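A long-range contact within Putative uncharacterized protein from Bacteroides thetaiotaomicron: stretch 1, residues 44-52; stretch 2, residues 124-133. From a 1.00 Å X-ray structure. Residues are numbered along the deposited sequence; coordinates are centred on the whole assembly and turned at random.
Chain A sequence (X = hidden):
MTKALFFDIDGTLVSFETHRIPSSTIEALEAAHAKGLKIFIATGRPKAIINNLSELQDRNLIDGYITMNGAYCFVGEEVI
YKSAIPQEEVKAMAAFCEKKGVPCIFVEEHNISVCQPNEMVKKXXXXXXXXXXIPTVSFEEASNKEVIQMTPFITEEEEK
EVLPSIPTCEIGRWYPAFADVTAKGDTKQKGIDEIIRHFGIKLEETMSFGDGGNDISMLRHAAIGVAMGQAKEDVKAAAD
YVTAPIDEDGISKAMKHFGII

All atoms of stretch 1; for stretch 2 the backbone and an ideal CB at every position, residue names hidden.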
# COMPACT_ATOMS: atom_id res chain seq x y z
N GLY A 44 0.73 -0.17 -0.73
CA GLY A 44 1.97 0.29 -1.23
C GLY A 44 2.68 -0.70 -2.10
O GLY A 44 3.59 -0.38 -2.89
N ARG A 45 2.36 -2.00 -2.01
CA ARG A 45 3.02 -2.97 -2.85
C ARG A 45 2.65 -2.77 -4.30
O ARG A 45 1.48 -2.52 -4.62
CB ARG A 45 2.60 -4.38 -2.46
CG ARG A 45 3.04 -4.88 -1.13
CD ARG A 45 2.60 -6.30 -0.85
NE ARG A 45 3.06 -6.78 0.45
CZ ARG A 45 3.81 -7.85 0.65
NH1 ARG A 45 4.25 -8.62 -0.35
NH2 ARG A 45 4.12 -8.14 1.91
N PRO A 46 3.61 -2.94 -5.22
CA PRO A 46 3.27 -3.18 -6.63
C PRO A 46 2.65 -4.56 -6.80
O PRO A 46 2.97 -5.49 -6.04
CB PRO A 46 4.57 -3.05 -7.37
CG PRO A 46 5.58 -3.32 -6.35
CD PRO A 46 5.07 -2.91 -5.01
N LYS A 47 1.85 -4.74 -7.84
CA LYS A 47 1.25 -6.03 -8.13
C LYS A 47 2.29 -7.13 -8.18
O LYS A 47 2.01 -8.28 -7.76
CB LYS A 47 0.48 -5.94 -9.45
CG LYS A 47 -0.30 -7.17 -9.86
CD LYS A 47 -0.85 -7.06 -11.25
CE LYS A 47 -1.61 -8.29 -11.76
NZ LYS A 47 -2.21 -7.94 -13.08
N ALA A 48 3.47 -6.84 -8.72
CA ALA A 48 4.52 -7.80 -8.88
C ALA A 48 4.92 -8.49 -7.55
O ALA A 48 5.42 -9.62 -7.64
CB ALA A 48 5.83 -7.21 -9.48
N ILE A 49 4.67 -7.88 -6.41
CA ILE A 49 5.04 -8.50 -5.14
C ILE A 49 3.80 -8.75 -4.27
O ILE A 49 3.96 -9.05 -3.09
CB ILE A 49 6.12 -7.72 -4.38
CG1 ILE A 49 5.65 -6.40 -3.81
CG2 ILE A 49 7.35 -7.58 -5.26
CD1 ILE A 49 6.65 -5.68 -2.96
N ILE A 50 2.59 -8.70 -4.84
CA ILE A 50 1.38 -9.09 -4.08
C ILE A 50 1.27 -10.60 -4.19
O ILE A 50 0.57 -11.16 -5.06
CB ILE A 50 0.13 -8.34 -4.57
CG1 ILE A 50 0.30 -6.86 -4.41
CG2 ILE A 50 -1.09 -8.86 -3.80
CD1 ILE A 50 -0.84 -6.03 -4.94
N ASN A 51 1.98 -11.30 -3.31
CA ASN A 51 2.12 -12.76 -3.31
C ASN A 51 1.44 -13.34 -2.07
O ASN A 51 1.65 -14.52 -1.80
CB ASN A 51 3.60 -13.17 -3.36
CG ASN A 51 4.32 -12.88 -2.05
OD1 ASN A 51 3.90 -12.06 -1.24
ND2 ASN A 51 5.46 -13.55 -1.80
N ASN A 52 0.65 -12.55 -1.36
CA ASN A 52 0.15 -12.94 -0.01
C ASN A 52 -1.35 -12.87 0.08
O ASN A 52 -1.90 -12.97 1.18
CB ASN A 52 0.88 -12.09 1.03
CG ASN A 52 0.69 -10.60 0.88
OD1 ASN A 52 0.07 -10.14 -0.12
ND2 ASN A 52 1.27 -9.86 1.81
N UNK A 124 14.22 -7.59 5.63
CA UNK A 124 12.84 -7.10 5.65
C UNK A 124 12.06 -7.68 4.50
O UNK A 124 11.04 -8.35 4.66
CB UNK A 124 12.80 -5.57 5.59
N UNK A 125 12.45 -7.43 3.25
CA UNK A 125 11.60 -7.87 2.16
C UNK A 125 11.58 -9.37 1.97
O UNK A 125 10.50 -9.94 1.71
CB UNK A 125 12.05 -7.20 0.86
N UNK A 126 12.69 -10.08 2.09
CA UNK A 126 12.67 -11.49 1.74
C UNK A 126 12.37 -12.38 2.93
O UNK A 126 11.42 -13.15 3.00
CB UNK A 126 14.01 -11.89 1.12
N UNK A 127 13.24 -12.34 3.94
CA UNK A 127 13.16 -13.33 5.01
C UNK A 127 11.92 -13.11 5.89
O UNK A 127 11.41 -14.10 6.40
CB UNK A 127 14.43 -13.28 5.87
N UNK A 128 11.52 -11.85 5.98
CA UNK A 128 10.33 -11.52 6.77
C UNK A 128 9.05 -11.46 5.99
O UNK A 128 8.03 -12.14 6.22
CB UNK A 128 10.53 -10.17 7.47
N UNK A 129 9.05 -10.51 5.03
CA UNK A 129 7.84 -10.27 4.31
C UNK A 129 7.71 -11.30 3.23
O UNK A 129 6.61 -11.20 2.68
CB UNK A 129 7.81 -8.85 3.73
N UNK A 130 8.67 -12.15 2.98
CA UNK A 130 8.37 -13.23 2.06
C UNK A 130 8.15 -12.73 0.64
O UNK A 130 7.37 -13.39 -0.03
CB UNK A 130 7.14 -14.00 2.54
N UNK A 131 8.82 -11.63 0.34
CA UNK A 131 8.78 -11.23 -1.09
C UNK A 131 9.80 -12.07 -1.84
O UNK A 131 10.91 -12.27 -1.32
CB UNK A 131 9.07 -9.74 -1.27
N UNK A 132 9.50 -12.51 -3.07
CA UNK A 132 10.50 -13.16 -3.94
C UNK A 132 11.65 -12.21 -4.29
O UNK A 132 11.49 -11.01 -4.41
CB UNK A 132 9.84 -13.66 -5.22
N UNK A 133 12.87 -12.75 -4.43
CA UNK A 133 14.04 -11.95 -4.75
C UNK A 133 13.77 -11.09 -6.01
O UNK A 133 13.35 -11.59 -7.01
CB UNK A 133 15.26 -12.85 -4.96

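Position 124 lies on a helix, and its ideal CB has nothing of stretch 1 within 5.5 Å, so the contact sets no requirement there. The residue is Ile 124, whose O accepts a hydrogen bond from the N of position 129 (3.0 Å).

At 125 the CA-to-CB bond runs sideways to stretch 1, and no atom of that stretch lies near the ideal CB. Only a long side chain could cross the gap to the apolar end of Ile 49, which favours Leu, Met or an aromatic residue. It is Phe 125: its CE2 comes to 3.9 Å from Ile 49 CD1.

Positions 126, 127 and 128 continue the turn with their CB atoms out of reach, and many residues would serve. They are Tyr 126, Asp 127 and Phe 128, none touching stretch 1.

At 129 CA-to-CB again points sideways, and the ideal CB is 4.2 Å from Arg 45 NH2. An acidic residue could answer the guanidinium, but an aliphatic one could equally lie alongside it. The residue is Leu 129, with CB 4.1 Å from Arg 45 NH2; its polar link is made by the backbone. Water 1 donates to Leu 129 O (2.6 Å) and to Asn 51 OD1 (2.5 Å) and accepts from Arg 45 NH1 (3.0 Å), joining the stretches.

Position 130 has positive phi (67/30) just after the helix, a conformation easiest for Gly and often taken by Asn. Its CB points toward stretch 1, 4.7 Å from Asn 51 ND2, so a side chain is tolerated. The residue is His 130, and the group that bonds across is its carbonyl: Asn 51 ND2 donates to His 130 O at 2.6 Å, the one direct hydrogen bond between the stretches.

At 131 the ideal CB is 4.7 Å from Ile 49 CB and 5.0 Å from Arg 45 NH1. A compact aliphatic group such as Val, Ile or Ala suits this space. Val 131 fills it, with CG1 3.7 Å from Ile 49 CG2 and CG2 3.6 Å from Arg 45 NH1, which donates a hydrogen bond to Ile 49 O (2.8 Å).

The CB of 132 points sideways with no close neighbour, but Ala 48 O offers an acceptor that a polar side chain could engage through solvent. Asn 132 does so: water 2 accepts from Asn 132 ND2 (3.3 Å) and donates to Ala 48 O (2.9 Å).

Position 133 is out of reach and unconstrained by stretch 1; it is Val 133.

Stretch 2 124-133: IFYDFLHVNV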
# COMPACT_ATOMS: atom_id res chain seq x y z
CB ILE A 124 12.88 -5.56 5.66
CG1 ILE A 124 13.52 -5.01 6.91
CG2 ILE A 124 11.46 -4.97 5.49
CD1 ILE A 124 14.53 -3.94 6.87
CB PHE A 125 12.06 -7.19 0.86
CG PHE A 125 11.29 -5.93 0.52
CD1 PHE A 125 11.24 -4.86 1.39
CD2 PHE A 125 10.60 -5.79 -0.65
CE1 PHE A 125 10.47 -3.75 1.14
CE2 PHE A 125 9.81 -4.69 -0.94
CZ PHE A 125 9.76 -3.65 -0.04
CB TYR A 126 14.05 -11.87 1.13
CG TYR A 126 14.41 -11.03 -0.08
CD1 TYR A 126 13.45 -10.44 -0.86
CD2 TYR A 126 15.73 -10.83 -0.44
CE1 TYR A 126 13.77 -9.69 -1.95
CE2 TYR A 126 16.09 -10.07 -1.54
CZ TYR A 126 15.08 -9.49 -2.28
OH TYR A 126 15.39 -8.73 -3.39
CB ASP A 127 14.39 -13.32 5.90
CG ASP A 127 15.60 -13.85 5.15
OD1 ASP A 127 15.42 -14.40 4.03
OD2 ASP A 127 16.69 -13.65 5.71
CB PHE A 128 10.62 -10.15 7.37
CG PHE A 128 9.55 -9.75 8.38
CD1 PHE A 128 9.29 -10.56 9.48
CD2 PHE A 128 8.87 -8.57 8.19
CE1 PHE A 128 8.33 -10.20 10.43
CE2 PHE A 128 7.91 -8.23 9.12
CZ PHE A 128 7.62 -9.02 10.22
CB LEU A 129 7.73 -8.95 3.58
CG LEU A 129 7.69 -7.72 4.45
CD1 LEU A 129 7.72 -6.47 3.61
CD2 LEU A 129 6.44 -7.77 5.33
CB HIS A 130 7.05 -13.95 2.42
CG HIS A 130 7.13 -14.49 3.79
ND1 HIS A 130 8.07 -15.46 4.07
CD2 HIS A 130 6.44 -14.19 4.90
CE1 HIS A 130 7.93 -15.75 5.35
NE2 HIS A 130 6.98 -15.01 5.87
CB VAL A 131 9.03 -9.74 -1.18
CG1 VAL A 131 9.23 -9.26 -2.60
CG2 VAL A 131 7.83 -9.00 -0.55
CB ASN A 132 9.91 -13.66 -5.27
CG ASN A 132 8.86 -14.73 -5.31
OD1 ASN A 132 8.93 -15.73 -4.58
ND2 ASN A 132 7.89 -14.48 -6.20
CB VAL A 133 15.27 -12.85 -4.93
CG1 VAL A 133 16.45 -12.01 -5.36
CG2 VAL A 133 15.63 -13.57 -3.66
O HOH W 1 4.60 -11.28 1.00
O HOH W 2 7.63 -11.28 -6.86
O HOH W 3 3.23 -11.43 3.38
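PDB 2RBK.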